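Local coordinates for protein putative fructosamine-3-kinase (Thermobifida fusca YX, PDB 3F7W) that probably acts as a kinase of the fructosamine kinase family, transferring phosphate to sugar-modified amines, although its own substrate is not established, at residues G24-L36 / V44-F58. Numbering follows the deposited sequence. Where two conformers were deposited one is given.
Sequences GHSHRWHLYRVEL and VKALPDDAPALDGLF. With EDO (1,2-ethanediol), chain G.
H30 and A46 exchange two backbone hydrogen bonds, H30 N to A46 O and A46 N to H30 O, and Y32 and V44 do the same, pairing strands 29-36 and 41-46 as an antiparallel hairpin in the five-stranded sheet of a protein-kinase-like N-terminal lobe. The bond from H30 N to A46 O is nearly straight (174°). On the L31 and K45 face, the extended lysine runs alongside W29; one water accepts from both W29 NE1 (3.0 Å) and K45 NZ (3.1 Å). K45 NZ also forms salt bridges with E61 of helix 57-68, recalling the lysine-glutamate pair of protein kinases, and with D211. With CG between its backbone N and carbonyl carbon (chi1 47°), W29 turns one indole face toward F58, whose edge meets the five-membered ring in a T-shaped pair with planes at 80°. L57 CD2 approaches W29 CZ3 to 3.4 Å. S26 O sits over the opposite indole face. Replacing W29 with alanine would probably leave F58 and L57 without their aromatic partner and the shared water without one donor. On the face of H30, Y32 and V44, V34 CG2 packs against V44 CG2 at 3.5 Å. Just beyond strand 41-46, P48 CG meets the H30 ring edge, 3.6 Å from H30 NE2.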
loop_
_atom_site.group_PDB
_atom_site.type_symbol
_atom_site.label_atom_id
_atom_site.label_comp_id
_atom_site.label_asym_id
_atom_site.label_seq_id
_atom_site.Cartn_x
_atom_site.Cartn_y
_atom_site.Cartn_z
ATOM N N GLY A 24 10.485 -13.828 10.704
ATOM C CA GLY A 24 10.850 -13.903 9.285
ATOM C C GLY A 24 11.460 -12.621 8.724
ATOM O O GLY A 24 12.087 -11.846 9.459
ATOM N N HIS A 25 11.287 -12.420 7.418
ATOM C CA HIS A 25 11.940 -11.333 6.698
ATOM C C HIS A 25 11.050 -10.832 5.576
ATOM O O HIS A 25 10.136 -11.534 5.133
ATOM C CB HIS A 25 13.303 -11.787 6.142
ATOM C CG HIS A 25 13.206 -12.782 5.023
ATOM N N SER A 26 11.301 -9.601 5.142
ATOM C CA SER A 26 10.633 -9.050 3.976
ATOM C C SER A 26 11.651 -8.184 3.256
ATOM O O SER A 26 12.281 -7.320 3.873
ATOM C CB SER A 26 9.417 -8.231 4.372
ATOM O OG SER A 26 8.832 -7.611 3.232
ATOM N N HIS A 27 11.812 -8.422 1.962
ATOM C CA HIS A 27 12.786 -7.710 1.155
ATOM C C HIS A 27 14.128 -7.717 1.892
ATOM O O HIS A 27 14.684 -8.784 2.082
ATOM C CB HIS A 27 12.268 -6.322 0.825
ATOM C CG HIS A 27 11.013 -6.337 0.022
ATOM N ND1 HIS A 27 10.966 -6.804 -1.277
ATOM C CD2 HIS A 27 9.759 -5.936 0.330
ATOM C CE1 HIS A 27 9.727 -6.691 -1.727
ATOM N NE2 HIS A 27 8.976 -6.168 -0.773
ATOM N N ARG A 28 14.546 -6.539 2.368
ATOM C CA ARG A 28 15.893 -6.306 2.897
ATOM C C ARG A 28 15.927 -6.223 4.439
ATOM O O ARG A 28 16.982 -5.948 5.015
ATOM C CB ARG A 28 16.469 -4.986 2.327
ATOM C CG ARG A 28 15.922 -4.492 0.953
ATOM C CD ARG A 28 16.333 -5.387 -0.215
ATOM N NE ARG A 28 16.741 -4.586 -1.376
ATOM C CZ ARG A 28 16.363 -4.779 -2.639
ATOM N NH1 ARG A 28 15.547 -5.770 -2.985
ATOM N NH2 ARG A 28 16.829 -3.961 -3.580
ATOM N N TRP A 29 14.792 -6.448 5.100
ATOM C CA TRP A 29 14.698 -6.271 6.558
ATOM C C TRP A 29 14.093 -7.490 7.244
ATOM O O TRP A 29 13.492 -8.351 6.597
ATOM C CB TRP A 29 13.924 -5.008 6.908
ATOM C CG TRP A 29 12.692 -4.863 6.160
ATOM C CD1 TRP A 29 11.446 -5.282 6.535
ATOM C CD2 TRP A 29 12.557 -4.259 4.869
ATOM N NE1 TRP A 29 10.532 -4.953 5.551
ATOM C CE2 TRP A 29 11.191 -4.348 4.508
ATOM C CE3 TRP A 29 13.457 -3.642 3.989
ATOM C CZ2 TRP A 29 10.698 -3.834 3.292
ATOM C CZ3 TRP A 29 12.973 -3.139 2.768
ATOM C CH2 TRP A 29 11.604 -3.244 2.434
ATOM N N HIS A 30 14.311 -7.565 8.548
ATOM C CA HIS A 30 13.894 -8.675 9.363
ATOM C C HIS A 30 12.682 -8.287 10.208
ATOM O O HIS A 30 12.513 -7.109 10.548
ATOM C CB HIS A 30 15.059 -9.082 10.257
ATOM C CG HIS A 30 16.282 -9.474 9.483
ATOM N ND1 HIS A 30 16.579 -10.783 9.169
ATOM C CD2 HIS A 30 17.260 -8.725 8.920
ATOM C CE1 HIS A 30 17.698 -10.824 8.465
ATOM N NE2 HIS A 30 18.125 -9.588 8.291
ATOM N N LEU A 31 11.854 -9.279 10.553
ATOM C CA LEU A 31 10.605 -9.052 11.298
ATOM C C LEU A 31 10.637 -9.726 12.656
ATOM O O LEU A 31 11.218 -10.818 12.833
ATOM C CB LEU A 31 9.415 -9.582 10.491
ATOM C CG LEU A 31 9.372 -9.168 9.020
ATOM C CD1 LEU A 31 8.121 -9.752 8.311
ATOM C CD2 LEU A 31 9.405 -7.665 8.939
ATOM N N TYR A 32 10.024 -9.076 13.639
ATOM C CA TYR A 32 10.053 -9.564 15.006
ATOM C C TYR A 32 8.749 -9.249 15.725
ATOM O O TYR A 32 8.124 -8.234 15.452
ATOM C CB TYR A 32 11.186 -8.924 15.811
ATOM C CG TYR A 32 12.540 -9.089 15.204
ATOM C CD1 TYR A 32 13.034 -8.149 14.306
ATOM C CD2 TYR A 32 13.342 -10.192 15.519
ATOM C CE1 TYR A 32 14.298 -8.315 13.713
ATOM C CE2 TYR A 32 14.600 -10.359 14.944
ATOM C CZ TYR A 32 15.065 -9.418 14.039
ATOM O OH TYR A 32 16.301 -9.593 13.482
ATOM N N ARG A 33 8.392 -10.126 16.650
ATOM C CA ARG A 33 7.445 -9.820 17.726
ATOM C C ARG A 33 8.253 -9.491 18.979
ATOM O O ARG A 33 9.035 -10.310 19.461
ATOM C CB ARG A 33 6.516 -10.993 18.011
ATOM C CG ARG A 33 5.416 -10.695 19.024
ATOM C CD ARG A 33 4.669 -11.974 19.347
ATOM N NE ARG A 33 3.500 -11.792 20.208
ATOM C CZ ARG A 33 3.538 -11.596 21.521
ATOM N NH1 ARG A 33 4.689 -11.500 22.175
ATOM N NH2 ARG A 33 2.397 -11.485 22.195
ATOM N N VAL A 34 8.074 -8.275 19.486
ATOM C CA VAL A 34 8.818 -7.794 20.663
ATOM C C VAL A 34 7.816 -7.508 21.767
ATOM O O VAL A 34 6.843 -6.771 21.550
ATOM C CB VAL A 34 9.632 -6.505 20.337
ATOM C CG1 VAL A 34 10.303 -5.969 21.609
ATOM C CG2 VAL A 34 10.673 -6.807 19.257
ATOM N N GLU A 35 8.067 -8.059 22.949
ATOM C CA GLU A 35 7.156 -7.905 24.069
ATOM C C GLU A 35 7.778 -7.022 25.129
ATOM O O GLU A 35 8.921 -7.233 25.560
ATOM C CB GLU A 35 6.791 -9.267 24.654
ATOM C CG GLU A 35 5.615 -9.215 25.625
ATOM C CD GLU A 35 5.173 -10.599 26.099
ATOM O OE1 GLU A 35 4.835 -11.437 25.241
ATOM O OE2 GLU A 35 5.162 -10.841 27.331
ATOM N N LEU A 36 7.025 -6.014 25.543
ATOM C CA LEU A 36 7.472 -5.088 26.579
ATOM C C LEU A 36 7.244 -5.702 27.947
ATOM O O LEU A 36 6.551 -6.716 28.066
ATOM C CB LEU A 36 6.693 -3.768 26.482
ATOM C CG LEU A 36 6.782 -3.050 25.128
ATOM C CD1 LEU A 36 6.066 -1.688 25.224
ATOM C CD2 LEU A 36 8.229 -2.861 24.685
ATOM N N VAL A 44 7.933 -5.355 14.938
ATOM C CA VAL A 44 9.152 -4.565 14.708
ATOM C C VAL A 44 9.812 -5.034 13.405
ATOM O O VAL A 44 10.019 -6.252 13.204
ATOM C CB VAL A 44 10.112 -4.681 15.905
ATOM C CG1 VAL A 44 11.416 -3.927 15.672
ATOM C CG2 VAL A 44 9.405 -4.219 17.250
ATOM N N LYS A 45 10.073 -4.074 12.520
ATOM C CA LYS A 45 10.911 -4.275 11.332
ATOM C C LYS A 45 12.266 -3.677 11.649
ATOM O O LYS A 45 12.367 -2.603 12.278
ATOM C CB LYS A 45 10.367 -3.564 10.105
ATOM C CG LYS A 45 9.017 -3.974 9.669
ATOM C CD LYS A 45 8.537 -3.145 8.505
ATOM C CE LYS A 45 7.124 -3.566 8.095
ATOM N NZ LYS A 45 6.752 -2.919 6.804
ATOM N N ALA A 46 13.311 -4.350 11.214
ATOM C CA ALA A 46 14.666 -3.865 11.491
ATOM C C ALA A 46 15.616 -4.288 10.384
ATOM O O ALA A 46 15.662 -5.448 10.002
ATOM C CB ALA A 46 15.171 -4.389 12.840
ATOM N N LEU A 47 16.394 -3.328 9.901
ATOM C CA LEU A 47 17.536 -3.620 9.075
ATOM C C LEU A 47 18.646 -4.175 9.969
ATOM O O LEU A 47 18.718 -3.829 11.139
ATOM C CB LEU A 47 18.030 -2.344 8.420
ATOM C CG LEU A 47 17.112 -1.830 7.329
ATOM C CD1 LEU A 47 17.397 -0.349 7.052
ATOM C CD2 LEU A 47 17.374 -2.696 6.136
ATOM N N PRO A 48 19.490 -5.046 9.432
ATOM C CA PRO A 48 20.585 -5.528 10.286
ATOM C C PRO A 48 21.495 -4.363 10.691
ATOM O O PRO A 48 21.634 -3.399 9.936
ATOM C CB PRO A 48 21.330 -6.530 9.393
ATOM C CG PRO A 48 20.441 -6.815 8.249
ATOM C CD PRO A 48 19.525 -5.631 8.086
ATOM N N ASP A 49 22.188 -4.594 11.793
ATOM C CA ASP A 49 23.248 -3.743 12.233
ATOM C C ASP A 49 24.295 -3.612 11.145
ATOM O O ASP A 49 24.777 -4.606 10.577
ATOM C CB ASP A 49 23.846 -4.287 13.533
ATOM C CG ASP A 49 22.823 -4.327 14.662
ATOM O OD1 ASP A 49 21.840 -5.097 14.542
ATOM O OD2 ASP A 49 22.989 -3.586 15.653
ATOM N N ASP A 50 24.597 -2.353 10.852
ATOM C CA ASP A 50 25.626 -1.972 9.903
ATOM C C ASP A 50 25.244 -2.072 8.427
ATOM O O ASP A 50 25.975 -1.564 7.585
ATOM C CB ASP A 50 26.905 -2.775 10.174
ATOM C CG ASP A 50 27.509 -2.458 11.526
ATOM O OD1 ASP A 50 27.678 -1.250 11.827
ATOM O OD2 ASP A 50 27.818 -3.412 12.278
ATOM N N ALA A 51 24.096 -2.651 8.095
ATOM C CA ALA A 51 23.791 -2.870 6.677
ATOM C C ALA A 51 23.447 -1.535 6.010
ATOM O O ALA A 51 22.847 -0.688 6.624
ATOM C CB ALA A 51 22.601 -3.791 6.551
ATOM N N PRO A 52 23.852 -1.344 4.759
ATOM C CA PRO A 52 23.496 -0.119 4.066
ATOM C C PRO A 52 22.050 -0.242 3.723
ATOM O O PRO A 52 21.585 -1.354 3.450
ATOM C CB PRO A 52 24.347 -0.174 2.817
ATOM C CG PRO A 52 24.387 -1.624 2.514
ATOM C CD PRO A 52 24.612 -2.246 3.892
ATOM N N ALA A 53 21.339 0.874 3.752
ATOM C CA ALA A 53 19.898 0.870 3.603
ATOM C C ALA A 53 19.484 1.996 2.663
ATOM O O ALA A 53 20.139 3.029 2.590
ATOM C CB ALA A 53 19.283 1.071 4.925
ATOM N N LEU A 54 18.357 1.790 1.999
ATOM C CA LEU A 54 17.795 2.782 1.099
ATOM C C LEU A 54 17.427 4.057 1.803
ATOM O O LEU A 54 16.735 4.040 2.840
ATOM C CB LEU A 54 16.584 2.187 0.345
ATOM C CG LEU A 54 16.939 1.237 -0.799
ATOM C CD1 LEU A 54 15.780 0.296 -1.133
ATOM C CD2 LEU A 54 17.420 2.023 -2.049
ATOM N N ASP A 55 17.841 5.187 1.227
ATOM C CA ASP A 55 17.543 6.542 1.721
ATOM C C ASP A 55 16.046 6.852 1.975
ATOM O O ASP A 55 15.304 7.044 1.012
ATOM C CB ASP A 55 18.083 7.551 0.675
ATOM C CG ASP A 55 17.715 8.993 0.981
ATOM O OD1 ASP A 55 17.589 9.326 2.188
ATOM O OD2 ASP A 55 17.568 9.788 0.008
ATOM N N GLY A 56 15.612 6.969 3.244
ATOM C CA GLY A 56 14.233 7.351 3.505
ATOM C C GLY A 56 13.224 6.216 3.451
ATOM O O GLY A 56 12.012 6.452 3.477
ATOM N N LEU A 57 13.700 4.982 3.392
ATOM C CA LEU A 57 12.800 3.836 3.258
ATOM C C LEU A 57 11.859 3.689 4.474
ATOM O O LEU A 57 10.616 3.661 4.346
ATOM C CB LEU A 57 13.631 2.565 3.087
ATOM C CG LEU A 57 12.920 1.210 2.925
ATOM C CD1 LEU A 57 12.379 1.094 1.539
ATOM C CD2 LEU A 57 13.905 0.073 3.218
ATOM N N PHE A 58 12.458 3.568 5.651
ATOM C CA PHE A 58 11.654 3.418 6.862
ATOM C C PHE A 58 10.847 4.681 7.140
ATOM O O PHE A 58 9.701 4.589 7.573
ATOM C CB PHE A 58 12.521 3.024 8.058
ATOM C CG PHE A 58 12.823 1.553 8.111
ATOM C CD1 PHE A 58 13.379 0.903 7.012
ATOM C CD2 PHE A 58 12.599 0.818 9.241
ATOM C CE1 PHE A 58 13.655 -0.471 7.048
ATOM C CE2 PHE A 58 12.890 -0.564 9.272
ATOM C CZ PHE A 58 13.389 -1.194 8.170
HETATM C C1 EDO G . 10.197 -1.541 5.524
HETATM O O1 EDO G . 9.093 -2.273 4.978
HETATM C C2 EDO G . 10.151 -0.158 4.955
HETATM O O2 EDO G . 9.000 0.414 5.527
HETATM O O HOH W 1 7.655 -5.686 5.646
#